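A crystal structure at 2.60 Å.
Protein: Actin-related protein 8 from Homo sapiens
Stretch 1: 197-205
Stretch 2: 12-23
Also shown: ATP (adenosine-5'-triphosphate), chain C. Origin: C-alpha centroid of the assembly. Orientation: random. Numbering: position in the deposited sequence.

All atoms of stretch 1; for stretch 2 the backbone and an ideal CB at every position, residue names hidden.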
# COMPACT_ATOMS: atom_id res chain seq x y z
N LYS A 197 27.14 -7.62 9.91
CA LYS A 197 28.30 -7.90 9.06
C LYS A 197 28.27 -9.30 8.45
O LYS A 197 28.90 -9.54 7.42
CB LYS A 197 29.59 -7.70 9.84
CG LYS A 197 29.72 -8.57 11.08
CD LYS A 197 30.92 -8.12 11.90
CE LYS A 197 31.03 -8.85 13.23
NZ LYS A 197 31.88 -8.10 14.20
N TYR A 198 27.54 -10.22 9.08
CA TYR A 198 27.40 -11.58 8.56
C TYR A 198 26.18 -11.71 7.66
O TYR A 198 25.91 -12.78 7.14
CB TYR A 198 27.28 -12.60 9.69
CG TYR A 198 28.32 -12.46 10.77
CD1 TYR A 198 29.67 -12.31 10.47
CD2 TYR A 198 27.95 -12.47 12.12
CE1 TYR A 198 30.63 -12.18 11.47
CE2 TYR A 198 28.90 -12.34 13.13
CZ TYR A 198 30.24 -12.20 12.80
OH TYR A 198 31.18 -12.07 13.80
N TYR A 199 25.45 -10.61 7.48
CA TYR A 199 24.24 -10.65 6.66
C TYR A 199 24.36 -9.86 5.36
O TYR A 199 25.16 -8.93 5.24
CB TYR A 199 23.04 -10.14 7.43
CG TYR A 199 22.57 -11.08 8.49
CD1 TYR A 199 21.49 -11.92 8.28
CD2 TYR A 199 23.22 -11.14 9.72
CE1 TYR A 199 21.05 -12.79 9.27
CE2 TYR A 199 22.81 -12.00 10.70
CZ TYR A 199 21.73 -12.84 10.49
OH TYR A 199 21.32 -13.70 11.50
N ARG A 200 23.54 -10.26 4.40
CA ARG A 200 23.33 -9.51 3.19
C ARG A 200 21.87 -9.11 3.12
O ARG A 200 21.02 -9.66 3.83
CB ARG A 200 23.70 -10.35 1.97
CG ARG A 200 25.19 -10.35 1.70
CD ARG A 200 25.51 -11.31 0.58
NE ARG A 200 25.04 -12.65 0.90
CZ ARG A 200 25.13 -13.69 0.08
NH1 ARG A 200 25.68 -13.53 -1.12
NH2 ARG A 200 24.67 -14.87 0.45
N CYS A 201 21.59 -8.17 2.23
CA CYS A 201 20.27 -7.57 2.14
C CYS A 201 19.69 -7.55 0.73
O CYS A 201 20.35 -7.18 -0.24
CB CYS A 201 20.35 -6.14 2.67
SG CYS A 201 18.83 -5.22 2.44
N ILE A 202 18.43 -7.93 0.61
CA ILE A 202 17.70 -7.67 -0.61
C ILE A 202 16.72 -6.53 -0.37
O ILE A 202 15.79 -6.66 0.43
CB ILE A 202 16.93 -8.89 -1.05
CG1 ILE A 202 17.89 -10.09 -1.21
CG2 ILE A 202 16.13 -8.55 -2.31
CD1 ILE A 202 17.99 -10.63 -2.61
N LEU A 203 16.94 -5.42 -1.06
CA LEU A 203 16.08 -4.25 -0.95
C LEU A 203 15.14 -4.10 -2.15
O LEU A 203 15.58 -3.91 -3.28
CB LEU A 203 16.92 -2.97 -0.82
CG LEU A 203 16.14 -1.65 -0.74
CD1 LEU A 203 15.17 -1.64 0.45
CD2 LEU A 203 17.07 -0.45 -0.64
N LEU A 204 13.84 -4.18 -1.89
CA LEU A 204 12.85 -3.94 -2.93
C LEU A 204 12.60 -2.45 -3.06
O LEU A 204 12.46 -1.75 -2.06
CB LEU A 204 11.55 -4.62 -2.59
CG LEU A 204 11.35 -6.04 -3.06
CD1 LEU A 204 12.45 -6.95 -2.53
CD2 LEU A 204 9.97 -6.49 -2.60
N ILE A 205 12.53 -1.98 -4.30
CA ILE A 205 12.29 -0.57 -4.54
C ILE A 205 11.14 -0.39 -5.52
O ILE A 205 10.79 -1.31 -6.25
CB ILE A 205 13.54 0.13 -5.10
CG1 ILE A 205 13.85 -0.36 -6.51
CG2 ILE A 205 14.71 -0.11 -4.20
CD1 ILE A 205 14.97 0.40 -7.15
N UNK A 12 21.73 -22.54 6.52
CA UNK A 12 21.68 -22.32 5.08
C UNK A 12 21.90 -20.85 4.73
O UNK A 12 21.72 -19.96 5.57
CB UNK A 12 20.34 -22.80 4.52
N UNK A 13 22.31 -20.60 3.48
CA UNK A 13 22.59 -19.26 2.98
C UNK A 13 21.46 -18.25 3.18
O UNK A 13 21.68 -17.13 3.62
CB UNK A 13 22.92 -19.34 1.49
N UNK A 14 20.24 -18.65 2.83
CA UNK A 14 19.12 -17.73 2.87
C UNK A 14 18.72 -17.33 4.29
O UNK A 14 17.81 -16.53 4.48
CB UNK A 14 17.92 -18.36 2.16
N UNK A 15 19.40 -17.90 5.29
CA UNK A 15 19.13 -17.53 6.66
C UNK A 15 19.89 -16.26 6.99
O UNK A 15 19.62 -15.61 7.99
CB UNK A 15 19.51 -18.66 7.62
N UNK A 16 20.84 -15.92 6.13
CA UNK A 16 21.69 -14.76 6.34
C UNK A 16 21.43 -13.65 5.33
O UNK A 16 22.22 -12.72 5.17
CB UNK A 16 23.16 -15.18 6.28
N UNK A 17 20.29 -13.75 4.66
CA UNK A 17 19.87 -12.71 3.76
C UNK A 17 18.58 -12.07 4.26
O UNK A 17 17.55 -12.75 4.38
CB UNK A 17 19.69 -13.27 2.35
N UNK A 18 18.65 -10.79 4.59
CA UNK A 18 17.45 -10.05 5.02
C UNK A 18 16.73 -9.42 3.82
O UNK A 18 17.34 -8.70 3.03
CB UNK A 18 17.83 -8.96 6.03
N UNK A 19 15.44 -9.72 3.68
CA UNK A 19 14.65 -9.15 2.59
C UNK A 19 13.78 -8.01 3.10
O UNK A 19 13.00 -8.17 4.05
CB UNK A 19 13.78 -10.23 1.93
N UNK A 20 13.94 -6.84 2.47
CA UNK A 20 13.29 -5.63 2.95
C UNK A 20 12.36 -4.99 1.93
O UNK A 20 12.78 -4.54 0.86
CB UNK A 20 14.35 -4.61 3.37
N UNK A 21 11.07 -4.95 2.27
CA UNK A 21 10.08 -4.33 1.41
C UNK A 21 9.38 -3.21 2.13
O UNK A 21 8.41 -3.44 2.87
CB UNK A 21 9.06 -5.36 0.92
N UNK A 22 9.85 -1.99 1.93
CA UNK A 22 9.27 -0.78 2.54
C UNK A 22 7.93 -0.44 1.89
O UNK A 22 7.71 -0.79 0.74
CB UNK A 22 10.23 0.40 2.41
N UNK A 23 7.06 0.22 2.63
CA UNK A 23 5.79 0.70 2.11
C UNK A 23 5.43 2.01 2.79
O UNK A 23 6.00 2.37 3.83
CB UNK A 23 4.69 -0.34 2.31
PG ATP C . 2.13 1.72 -0.69
O1G ATP C . 2.34 0.48 -1.51
O2G ATP C . 3.39 2.43 -0.26
O3G ATP C . 1.06 2.67 -1.19
PB ATP C . 1.82 -0.22 1.45
O1B ATP C . 1.93 0.17 2.90
O2B ATP C . 2.85 -1.10 0.75
O3B ATP C . 1.53 1.16 0.69
PA ATP C . -0.06 -2.36 1.46
O1A ATP C . 0.31 -2.72 2.88
O2A ATP C . 0.32 -3.22 0.29
O3A ATP C . 0.36 -0.84 1.22
O5' ATP C . -1.65 -2.19 1.44
C5' ATP C . -2.24 -1.38 2.45
C4' ATP C . -3.68 -1.13 2.08
O4' ATP C . -4.31 -2.39 1.96
C3' ATP C . -4.43 -0.36 3.14
O3' ATP C . -5.15 0.72 2.54
C2' ATP C . -5.40 -1.37 3.71
O2' ATP C . -6.62 -0.78 4.15
C1' ATP C . -5.62 -2.25 2.51
N9 ATP C . -6.24 -3.53 2.91
C8 ATP C . -5.68 -4.47 3.68
N7 ATP C . -6.54 -5.51 3.85
C5 ATP C . -7.66 -5.22 3.17
C6 ATP C . -8.95 -5.89 2.94
N6 ATP C . -9.19 -7.10 3.49
N1 ATP C . -9.86 -5.24 2.16
C2 ATP C . -9.62 -4.03 1.62
N3 ATP C . -8.46 -3.37 1.80
C4 ATP C . -7.46 -3.91 2.55

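Strand 17-21 runs parallel to strand 200-205, and because it is extended, CBs at 17 to 20 fall on alternate faces of the sheet and each face can be read separately.

At position 12 no atom of stretch 1 lies within reach, so this contact sets no preference; the residue is Ile12. Position 13 has its CB 4.9 Å from Arg200 NH2, which would suit an acidic or amide side chain. Gln13 is found, its OE1 3.8 Å from Arg200 NH2, near the guanidinium plane. Position 14 points away and stretch 1 sets no preference there; the residue is Ser14. Position 15 likewise has no atom of stretch 1 near its CB; Asn15 meets stretch 1 chiefly through its backbone, with Asn15 O 3.4 Å from Tyr199 CE1.

Position 16 sets its CB sideways, 4.2 Å from Tyr199 CD1, a place for an aromatic or a long apolar chain. Phe16 lays CD1 over one face of the Tyr199 ring, 3.7 Å from Tyr199 CZ, with the ring planes at 45°. Its backbone opens the ladder: Arg200 N donates to Phe16 O at 2.9 Å, and a water joins that same oxygen to Arg200 NE.

Position 17 shares a face with Arg200 and Ile202, where aliphatic carbon invites a beta-branched or other apolar residue. Ile17 fits, CG2 lying 3.6 Å from Ile202 CG1 and CD1 3.7 Å from Arg200 NH2.

Position 18 turns to the face of Cys201, with the Tyr199 ring nearby; Val, Ile or Leu would all serve. Ile18, with chi1 and chi2 both m, brings CG1 4.1 Å from Tyr199 CD1, while its N donates to Arg200 O at 2.7 Å and its O accepts from Ile202 N at 2.8 Å.

Position 19 returns to the Ile202 face, and a compact apolar group suffices. Val19 places CG2 4.0 Å from Ile202 CB and CG1 4.3 Å from Leu204 CD1.

Position 20 sees Cys201 SG at 4.6 Å and Leu203 CD1 at 4.2 Å from its ideal CB, calling for an aliphatic chain. Ile20 extends CD1 to 3.5 Å from SG of Cys201; its N and O continue the ladder, to Ile202 O at 2.8 Å and from Leu204 N at 3.0 Å.

Position 21 has Leu204 CD2 3.8 Å from its CB, so either an aliphatic group or a flat ring could pack there. His21 offers a ring face, with Leu204 CD2 3.6 Å from the centroid of the His21 ring in a CH-pi contact.

Position 22, phi -72°, admits proline; Pro22 sets CD 3.4 Å from Leu204 O and CG 4.1 Å from Leu203 CD1. At position 23 an ideal CB would sit 2.5 Å from ATP O2B, a clash that glycine avoids: Gly23.

Stretch 2, residues 12-23: IQSNFIIVIHPG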
# COMPACT_ATOMS: atom_id res chain seq x y z
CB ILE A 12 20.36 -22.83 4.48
CG1 ILE A 12 19.17 -22.23 5.21
CG2 ILE A 12 20.28 -24.35 4.58
CD1 ILE A 12 17.86 -22.53 4.53
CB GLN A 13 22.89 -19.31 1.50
CG GLN A 13 24.29 -19.69 1.14
CD GLN A 13 24.53 -19.53 -0.34
OE1 GLN A 13 24.39 -18.43 -0.90
NE2 GLN A 13 24.87 -20.63 -1.01
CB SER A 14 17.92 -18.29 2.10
OG SER A 14 17.49 -19.52 2.65
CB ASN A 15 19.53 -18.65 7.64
CG ASN A 15 19.08 -18.36 9.08
OD1 ASN A 15 17.88 -18.27 9.36
ND2 ASN A 15 20.04 -18.23 10.00
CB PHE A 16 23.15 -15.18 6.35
CG PHE A 16 23.48 -16.01 7.52
CD1 PHE A 16 23.80 -15.41 8.73
CD2 PHE A 16 23.38 -17.39 7.46
CE1 PHE A 16 24.06 -16.18 9.84
CE2 PHE A 16 23.64 -18.17 8.57
CZ PHE A 16 23.98 -17.56 9.76
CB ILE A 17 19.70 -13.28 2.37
CG1 ILE A 17 21.08 -13.70 1.85
CG2 ILE A 17 19.02 -12.26 1.47
CD1 ILE A 17 21.04 -14.48 0.57
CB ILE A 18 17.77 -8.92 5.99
CG1 ILE A 18 18.42 -9.46 7.26
CG2 ILE A 18 16.49 -8.19 6.35
CD1 ILE A 18 17.54 -10.39 8.01
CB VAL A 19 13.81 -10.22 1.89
CG1 VAL A 19 12.91 -9.59 0.83
CG2 VAL A 19 14.72 -11.27 1.26
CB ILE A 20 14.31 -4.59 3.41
CG1 ILE A 20 15.30 -5.24 4.37
CG2 ILE A 20 13.60 -3.39 4.05
CD1 ILE A 20 16.44 -4.33 4.78
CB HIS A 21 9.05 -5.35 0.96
CG HIS A 21 8.15 -4.84 -0.11
ND1 HIS A 21 7.00 -5.50 -0.49
CD2 HIS A 21 8.22 -3.74 -0.89
CE1 HIS A 21 6.41 -4.83 -1.46
NE2 HIS A 21 7.13 -3.75 -1.72
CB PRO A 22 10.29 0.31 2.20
CG PRO A 22 11.48 -0.41 1.58
CD PRO A 22 10.95 -1.67 1.00
O HOH W 1 24.56 -13.45 3.54
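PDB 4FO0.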